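PDB 5ZF1: 5,10-methylenetetrahydrofolate dehydrogenase from Bombyx mori, which oxidises 5,10-methylenetetrahydrofolate to 5,10-methenyltetrahydrofolate, probably with NADP+ as the hydride acceptor. Local coordinates for residues B[32-37]-B[61-66]; B[90-95]-B[291-296]; B[138-143]-B[283-288]. All blocks are in the same frame, centred on the assembly; numbering follows the deposited sequence. Where two conformers were deposited one is given.

Interaction 1 (B[32-37]-B[61-66]); sequences APTIRC and GIDALT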
loop_
_atom_site.group_PDB
_atom_site.type_symbol
_atom_site.label_atom_id
_atom_site.label_comp_id
_atom_site.label_asym_id
_atom_site.label_seq_id
_atom_site.Cartn_x
_atom_site.Cartn_y
_atom_site.Cartn_z
ATOM N N ALA B 32 -7.847 30.019 11.887
ATOM C CA ALA B 32 -6.899 29.052 12.419
ATOM C C ALA B 32 -7.462 27.637 12.271
ATOM O O ALA B 32 -8.672 27.433 12.398
ATOM C CB ALA B 32 -6.596 29.341 13.890
ATOM N N PRO B 33 -6.609 26.645 12.023
ATOM C CA PRO B 33 -7.096 25.266 11.874
ATOM C C PRO B 33 -7.799 24.785 13.129
ATOM O O PRO B 33 -7.383 25.094 14.248
ATOM C CB PRO B 33 -5.810 24.463 11.619
ATOM C CG PRO B 33 -4.802 25.435 11.175
ATOM C CD PRO B 33 -5.153 26.748 11.865
ATOM N N THR B 34 -8.853 23.990 12.938
ATOM C CA THR B 34 -9.650 23.454 14.034
ATOM C C THR B 34 -9.667 21.936 13.973
ATOM O O THR B 34 -9.778 21.358 12.888
ATOM C CB THR B 34 -11.083 23.974 13.974
ATOM O OG1 THR B 34 -11.675 23.574 12.733
ATOM C CG2 THR B 34 -11.101 25.506 14.076
ATOM N N ILE B 35 -9.570 21.302 15.141
ATOM C CA ILE B 35 -9.624 19.850 15.271
ATOM C C ILE B 35 -10.634 19.473 16.349
ATOM O O ILE B 35 -10.743 20.136 17.388
ATOM C CB ILE B 35 -8.232 19.248 15.573
ATOM C CG1 ILE B 35 -8.322 17.724 15.689
ATOM C CG2 ILE B 35 -7.617 19.830 16.827
ATOM C CD1 ILE B 35 -6.989 17.055 15.879
ATOM N N ARG B 36 -11.385 18.409 16.088
ATOM C CA ARG B 36 -12.305 17.821 17.053
ATOM C C ARG B 36 -11.848 16.398 17.314
ATOM O O ARG B 36 -11.689 15.615 16.372
ATOM C CB ARG B 36 -13.738 17.839 16.529
ATOM C CG ARG B 36 -14.228 19.222 16.140
ATOM C CD ARG B 36 -14.448 20.103 17.375
ATOM N NE ARG B 36 -14.889 21.448 17.005
ATOM C CZ ARG B 36 -14.104 22.519 16.977
ATOM N NH1 ARG B 36 -12.822 22.426 17.314
ATOM N NH2 ARG B 36 -14.607 23.692 16.618
ATOM N N CYS B 37 -11.616 16.071 18.578
ATOM C CA CYS B 37 -11.179 14.740 18.984
ATOM C C CYS B 37 -12.318 14.053 19.725
ATOM O O CYS B 37 -12.737 14.524 20.789
ATOM C CB CYS B 37 -9.934 14.816 19.871
ATOM S SG CYS B 37 -8.505 15.639 19.116
ATOM N N GLY B 61 -1.226 27.039 17.882
ATOM C CA GLY B 61 -2.263 27.926 17.394
ATOM C C GLY B 61 -3.382 27.229 16.664
ATOM O O GLY B 61 -4.052 27.859 15.843
ATOM N N ILE B 62 -3.572 25.943 16.911
ATOM C CA ILE B 62 -4.711 25.178 16.425
ATOM C C ILE B 62 -5.773 25.162 17.520
ATOM O O ILE B 62 -5.453 25.059 18.708
ATOM C CB ILE B 62 -4.244 23.762 16.032
ATOM C CG1 ILE B 62 -3.409 23.840 14.752
ATOM C CG2 ILE B 62 -5.429 22.776 15.893
ATOM C CD1 ILE B 62 -2.741 22.526 14.370
ATOM N N ASP B 63 -7.033 25.306 17.132
ATOM C CA ASP B 63 -8.136 25.309 18.089
ATOM C C ASP B 63 -8.710 23.905 18.181
ATOM O O ASP B 63 -9.350 23.429 17.239
ATOM C CB ASP B 63 -9.212 26.307 17.684
ATOM C CG ASP B 63 -8.667 27.697 17.527
ATOM O OD1 ASP B 63 -7.611 27.989 18.127
ATOM O OD2 ASP B 63 -9.293 28.487 16.802
ATOM N N ALA B 64 -8.500 23.262 19.324
ATOM C CA ALA B 64 -8.914 21.888 19.557
ATOM C C ALA B 64 -10.081 21.841 20.535
ATOM O O ALA B 64 -10.138 22.623 21.489
ATOM C CB ALA B 64 -7.747 21.061 20.103
ATOM N N LEU B 65 -11.007 20.920 20.288
ATOM C CA LEU B 65 -12.133 20.678 21.180
ATOM C C LEU B 65 -12.325 19.176 21.302
ATOM O O LEU B 65 -12.305 18.466 20.293
ATOM C CB LEU B 65 -13.406 21.341 20.651
ATOM C CG LEU B 65 -14.664 21.249 21.506
ATOM C CD1 LEU B 65 -15.123 22.655 21.891
ATOM C CD2 LEU B 65 -15.767 20.503 20.768
ATOM N N THR B 66 -12.483 18.690 22.528
ATOM C CA THR B 66 -12.663 17.267 22.781
ATOM C C THR B 66 -14.143 16.975 22.970
ATOM O O THR B 66 -14.822 17.660 23.742
ATOM C CB THR B 66 -11.878 16.827 24.017
ATOM O OG1 THR B 66 -10.493 17.143 23.839
ATOM C CG2 THR B 66 -12.027 15.329 24.235
#
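Ile35 lays its CG2 methyl 3.5 Å from CB of Ala64, and this meeting marks the tight side of two parallel strands, 34-37 and 63-66, joined by helix 44-60 as a beta-alpha-beta unit. With CG1 of Ile35 anti to the backbone N (chi1 -179°), CG2 stands between N and the carbonyl carbon; it also touches CG2 of Ile62 at 3.8 Å. Ile62 crosses the ring of Pro33 at about a right angle, its CG1 4.0 Å from Pro33 CB. Ala57 of helix 44-60 touches Ile62 and Ala64, whose small CB suits so near a helix, while the branched Ile35 and Ile62 pack on Thr289 and Met286 of helix 277-298.

The other face is more open to solvent: Asp63 and Leu65 are exposed there. Arg36 bends at chi2 (-71°) and brings CD to 3.7 Å from Leu65 CB, so its aliphatic part partners the leucine while its polar end turns back. NH1 bonds to Ile35 O at 3.1 Å, approaching from above the carbonyl plane, and Leu65 N reaches the same oxygen at 3.0 Å, nearly along the C=O axis. On this side Thr34 OG1 is hydrogen-bonded to Asp92 N and Ser90 O. Backbone amides of Ile35, Asp63 and Cys37 complete the ladder, consistent with a register held by regular peptide bonding between a mostly apolar, helix-covered face and a solvent-facing one.

Interaction 2 (B[90-95]-B[291-296]); sequences SVDGIL and QAAQSQ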
loop_
_atom_site.group_PDB
_atom_site.type_symbol
_atom_site.label_atom_id
_atom_site.label_comp_id
_atom_site.label_asym_id
_atom_site.label_seq_id
_atom_site.Cartn_x
_atom_site.Cartn_y
_atom_site.Cartn_z
ATOM N N SER B 90 -16.993 24.740 10.091
ATOM C CA SER B 90 -16.121 25.307 11.107
ATOM C C SER B 90 -15.141 24.288 11.660
ATOM O O SER B 90 -14.321 24.636 12.519
ATOM C CB SER B 90 -16.947 25.888 12.258
ATOM O OG SER B 90 -17.546 24.851 13.003
ATOM N N VAL B 91 -15.215 23.042 11.198
ATOM C CA VAL B 91 -14.346 21.962 11.649
ATOM C C VAL B 91 -13.453 21.562 10.482
ATOM O O VAL B 91 -13.954 21.220 9.403
ATOM C CB VAL B 91 -15.156 20.762 12.153
ATOM C CG1 VAL B 91 -14.229 19.588 12.465
ATOM C CG2 VAL B 91 -16.004 21.162 13.376
ATOM N N ASP B 92 -12.140 21.636 10.688
ATOM C CA ASP B 92 -11.177 21.284 9.650
ATOM C C ASP B 92 -10.656 19.864 9.788
ATOM O O ASP B 92 -10.314 19.236 8.778
ATOM C CB ASP B 92 -9.982 22.245 9.676
ATOM C CG ASP B 92 -10.391 23.683 9.475
ATOM O OD1 ASP B 92 -11.233 23.949 8.596
ATOM O OD2 ASP B 92 -9.869 24.545 10.208
ATOM N N GLY B 93 -10.580 19.352 11.009
ATOM C CA GLY B 93 -10.015 18.037 11.240
ATOM C C GLY B 93 -10.809 17.243 12.246
ATOM O O GLY B 93 -11.316 17.797 13.223
ATOM N N ILE B 94 -10.932 15.940 12.015
ATOM C CA ILE B 94 -11.669 15.047 12.896
ATOM C C ILE B 94 -10.769 13.875 13.241
ATOM O O ILE B 94 -10.195 13.245 12.344
ATOM C CB ILE B 94 -12.967 14.531 12.251
ATOM C CG1 ILE B 94 -13.916 15.685 11.921
ATOM C CG2 ILE B 94 -13.629 13.501 13.174
ATOM C CD1 ILE B 94 -14.888 15.388 10.769
ATOM N N LEU B 95 -10.646 13.589 14.533
ATOM C CA LEU B 95 -9.930 12.423 15.032
ATOM C C LEU B 95 -10.857 11.612 15.921
ATOM O O LEU B 95 -11.643 12.175 16.684
ATOM C CB LEU B 95 -8.701 12.811 15.858
ATOM C CG LEU B 95 -7.398 13.327 15.265
ATOM C CD1 LEU B 95 -6.381 13.493 16.396
ATOM C CD2 LEU B 95 -6.859 12.391 14.185
ATOM N N GLN B 291 -2.201 20.993 7.354
ATOM C CA GLN B 291 -2.285 20.602 5.948
ATOM C C GLN B 291 -3.731 20.520 5.478
ATOM O O GLN B 291 -4.060 20.983 4.381
ATOM C CB GLN B 291 -1.581 19.257 5.741
ATOM C CG GLN B 291 -1.558 18.747 4.309
ATOM C CD GLN B 291 -1.303 17.239 4.259
ATOM O OE1 GLN B 291 -0.576 16.705 5.089
ATOM N NE2 GLN B 291 -1.872 16.565 3.270
ATOM N N ALA B 292 -4.606 19.910 6.279
ATOM C CA ALA B 292 -6.005 19.786 5.880
ATOM C C ALA B 292 -6.669 21.155 5.777
ATOM O O ALA B 292 -7.392 21.433 4.812
ATOM C CB ALA B 292 -6.762 18.893 6.857
ATOM N N ALA B 293 -6.433 22.024 6.760
ATOM C CA ALA B 293 -7.044 23.351 6.725
ATOM C C ALA B 293 -6.622 24.120 5.484
ATOM O O ALA B 293 -7.431 24.841 4.889
ATOM C CB ALA B 293 -6.688 24.138 7.992
ATOM N N GLN B 294 -5.358 23.976 5.069
ATOM C CA GLN B 294 -4.918 24.672 3.863
ATOM C C GLN B 294 -5.589 24.102 2.622
ATOM O O GLN B 294 -6.031 24.855 1.748
ATOM C CB GLN B 294 -3.406 24.586 3.717
ATOM C CG GLN B 294 -2.620 25.191 4.854
ATOM C CD GLN B 294 -1.141 25.059 4.613
ATOM O OE1 GLN B 294 -0.588 25.698 3.721
ATOM N NE2 GLN B 294 -0.494 24.190 5.377
ATOM N N SER B 295 -5.669 22.770 2.525
ATOM C CA SER B 295 -6.296 22.142 1.364
ATOM C C SER B 295 -7.747 22.568 1.222
ATOM O O SER B 295 -8.226 22.829 0.112
ATOM C CB SER B 295 -6.215 20.618 1.479
ATOM O OG SER B 295 -4.883 20.157 1.376
ATOM N N GLN B 296 -8.473 22.620 2.341
ATOM C CA GLN B 296 -9.885 22.978 2.282
ATOM C C GLN B 296 -10.057 24.434 1.876
ATOM O O GLN B 296 -10.960 24.767 1.101
ATOM C CB GLN B 296 -10.558 22.709 3.629
ATOM C CG GLN B 296 -10.435 21.255 4.084
ATOM C CD GLN B 296 -10.631 21.087 5.574
ATOM O OE1 GLN B 296 -11.011 22.031 6.269
ATOM N NE2 GLN B 296 -10.377 19.878 6.077
#
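The beginning of an edge strand of the three-stranded sheet meets the C-terminal part of the long helix 277-298 where Asp92 faces Gln296. Strand 93-96 starts at the next residue, so a helix of the family's NAD(P)-binding range is here fastened to a strand of its catalytic range.

Gln296 reaches over with its chain extended beyond CG (chi2 159°), a length that suits glutamine to spanning the gap from the helix. Its NE2 gives a nearly straight bond (166°) to Asp92 O at 2.8 Å. The donor lies in the carbonyl plane, on a lone pair, and the acceptor lies in the plane of the amide. Glu116 O accepts from the same NE2, so two carbonyls fix which end of the amide faces them.

In that orientation OE1 of Gln296 comes 3.0 Å from Asp92 OD1, two acceptors with no hydrogen bond between them, the carboxylate and amide planes 51° apart; the closeness may raise the proton affinity of the carboxylate. Alanines allow the helix to come near: Ala292 CB lies 4.1 Å from Asp92 O, and the methyl CB of Ala293 rests 3.9 Å from Asp92 OD2.

Interaction 3 (B[138-143]-B[283-288]); sequences VPATAL and AMLMHN
Asn288 gives the direct polar link of this buried contact: its ND2 donates to Val138 O at 2.8 Å, from slightly outside the carbonyl plane. The amide is the right group for the place because it donates at one end and accepts at the other. OD1 takes a bond from a water that in turn accepts from Val138 N at 2.9 Å, so Val138 O is bonded directly and Val138 N through the water.

Beside the amide, Leu143 packs against both Met284 and Asn288. Its CG, anti to the backbone N (chi1 -166°), lies 3.7 Å from Met284 SD, the two side chains crossing at about a right angle, and its CD2 reaches Asn288 OD1 at 3.5 Å. Ala140, the first residue of helix 140-151, turns its small CB to Leu285 CD2 at 3.6 Å. That short side chain lets the backbones approach until Met284 CB sits 3.6 Å from Ala140 O.

Further out lie the groups that hold the amide in position. His287 ND1 donates to Asn288 OD1 at 3.2 Å, near the plane of its own ring, and Ile119 O accepts from Asn288 ND2, so the amide is gripped at both ends and its rotation fixed. Pro139 is the N-cap residue just before Ala140, and Ile14 of helix 7-26 packs against Met284. A helix start lying against a long C-terminal helix in this way fits the two-domain fold of methylenetetrahydrofolate dehydrogenases, in which long helices connect the lobes.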
loop_
_atom_site.group_PDB
_atom_site.type_symbol
_atom_site.label_atom_id
_atom_site.label_comp_id
_atom_site.label_asym_id
_atom_site.label_seq_id
_atom_site.Cartn_x
_atom_site.Cartn_y
_atom_site.Cartn_z
ATOM N N VAL B 138 -1.129 11.528 5.556
ATOM C CA VAL B 138 -0.344 10.344 5.916
ATOM C C VAL B 138 -0.500 10.052 7.405
ATOM O O VAL B 138 -0.555 10.994 8.213
ATOM C CB VAL B 138 1.129 10.562 5.539
ATOM C CG1 VAL B 138 1.963 9.383 5.945
ATOM C CG2 VAL B 138 1.260 10.859 4.049
ATOM N N PRO B 139 -0.585 8.780 7.820
ATOM C CA PRO B 139 -0.711 8.480 9.250
ATOM C C PRO B 139 0.443 9.074 10.045
ATOM O O PRO B 139 1.587 9.105 9.591
ATOM C CB PRO B 139 -0.707 6.949 9.290
ATOM C CG PRO B 139 -1.273 6.570 7.936
ATOM C CD PRO B 139 -0.728 7.577 6.975
ATOM N N ALA B 140 0.125 9.566 11.245
ATOM C CA ALA B 140 1.025 10.487 11.941
ATOM C C ALA B 140 2.275 9.797 12.480
ATOM O O ALA B 140 3.378 10.356 12.413
ATOM C CB ALA B 140 0.270 11.182 13.078
ATOM N N THR B 141 2.135 8.594 13.038
ATOM C CA THR B 141 3.315 7.905 13.556
ATOM C C THR B 141 4.272 7.544 12.428
ATOM O O THR B 141 5.492 7.691 12.561
ATOM C CB THR B 141 2.896 6.656 14.341
ATOM O OG1 THR B 141 2.095 7.039 15.463
ATOM C CG2 THR B 141 4.121 5.919 14.870
ATOM N N ALA B 142 3.739 7.077 11.298
ATOM C CA ALA B 142 4.599 6.809 10.152
ATOM C C ALA B 142 5.272 8.087 9.674
ATOM O O ALA B 142 6.473 8.105 9.380
ATOM C CB ALA B 142 3.785 6.159 9.024
ATOM N N LEU B 143 4.520 9.182 9.612
ATOM C CA LEU B 143 5.117 10.441 9.201
ATOM C C LEU B 143 6.183 10.887 10.191
ATOM O O LEU B 143 7.201 11.478 9.798
ATOM C CB LEU B 143 4.015 11.496 9.048
ATOM C CG LEU B 143 4.299 12.804 8.323
ATOM C CD1 LEU B 143 4.855 12.560 6.920
ATOM C CD2 LEU B 143 2.989 13.601 8.256
ATOM N N ALA B 283 3.028 15.987 17.158
ATOM C CA ALA B 283 3.442 17.090 16.290
ATOM C C ALA B 283 3.018 16.840 14.851
ATOM O O ALA B 283 2.592 17.764 14.151
ATOM C CB ALA B 283 4.955 17.290 16.364
ATOM N N MET B 284 3.116 15.591 14.390
ATOM C CA MET B 284 2.675 15.298 13.031
ATOM C C MET B 284 1.163 15.363 12.884
ATOM O O MET B 284 0.674 15.707 11.802
ATOM C CB MET B 284 3.202 13.930 12.597
ATOM C CG MET B 284 4.693 13.902 12.395
ATOM S SD MET B 284 5.237 15.058 11.142
ATOM C CE MET B 284 6.017 16.219 12.216
ATOM N N LEU B 285 0.396 15.022 13.936
ATOM C CA LEU B 285 -1.045 15.256 13.890
ATOM C C LEU B 285 -1.346 16.737 13.693
ATOM O O LEU B 285 -2.301 17.098 12.995
ATOM C CB LEU B 285 -1.724 14.773 15.174
ATOM C CG LEU B 285 -1.888 13.268 15.398
ATOM C CD1 LEU B 285 -2.410 12.998 16.803
ATOM C CD2 LEU B 285 -2.808 12.672 14.332
ATOM N N MET B 286 -0.553 17.604 14.322
ATOM C CA MET B 286 -0.744 19.043 14.143
ATOM C C MET B 286 -0.388 19.466 12.726
ATOM O O MET B 286 -1.098 20.277 12.110
ATOM C CB MET B 286 0.098 19.803 15.174
ATOM C CG MET B 286 -0.321 19.525 16.609
ATOM S SD MET B 286 -2.081 19.779 16.917
ATOM C CE MET B 286 -2.562 18.171 17.552
ATOM N N HIS B 287 0.709 18.920 12.191
ATOM C CA HIS B 287 1.037 19.129 10.788
ATOM C C HIS B 287 -0.130 18.744 9.886
ATOM O O HIS B 287 -0.474 19.468 8.940
ATOM C CB HIS B 287 2.289 18.324 10.423
ATOM C CG HIS B 287 2.539 18.241 8.950
ATOM N ND1 HIS B 287 2.040 17.222 8.166
ATOM C CD2 HIS B 287 3.187 19.080 8.108
ATOM C CE1 HIS B 287 2.407 17.417 6.911
ATOM N NE2 HIS B 287 3.100 18.539 6.849
ATOM N N ASN B 288 -0.727 17.575 10.141
ATOM C CA ASN B 288 -1.817 17.100 9.300
ATOM C C ASN B 288 -3.046 17.993 9.408
ATOM O O ASN B 288 -3.749 18.194 8.413
ATOM C CB ASN B 288 -2.197 15.667 9.681
ATOM C CG ASN B 288 -1.198 14.647 9.193
ATOM O OD1 ASN B 288 -0.227 14.991 8.528
ATOM N ND2 ASN B 288 -1.464 13.366 9.483
HETATM O O HOH W 1 0.135 14.172 5.877
#

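Overall arrangement
From the N terminus, interaction 1 comes first: it closes a short loop around helix 44-60 and is complete before the others open. Interaction 2 opens at 90-95, on a strand neighbouring 34-40, and closes only at 291-296. Interaction 3, from 138-143 to 283-288, is nested inside that loop, and both end on helix 277-298. No loops cross. The contacts also touch: Thr34 joins interactions 1 and 2, Ile62 CD1 packs on Met286 O between 1 and 3, and Leu95 meets Leu285 between 2 and 3. Helix 277-298 thus ties the three-stranded sheet of the catalytic range to helix 140-151 of the NAD(P)-binding range.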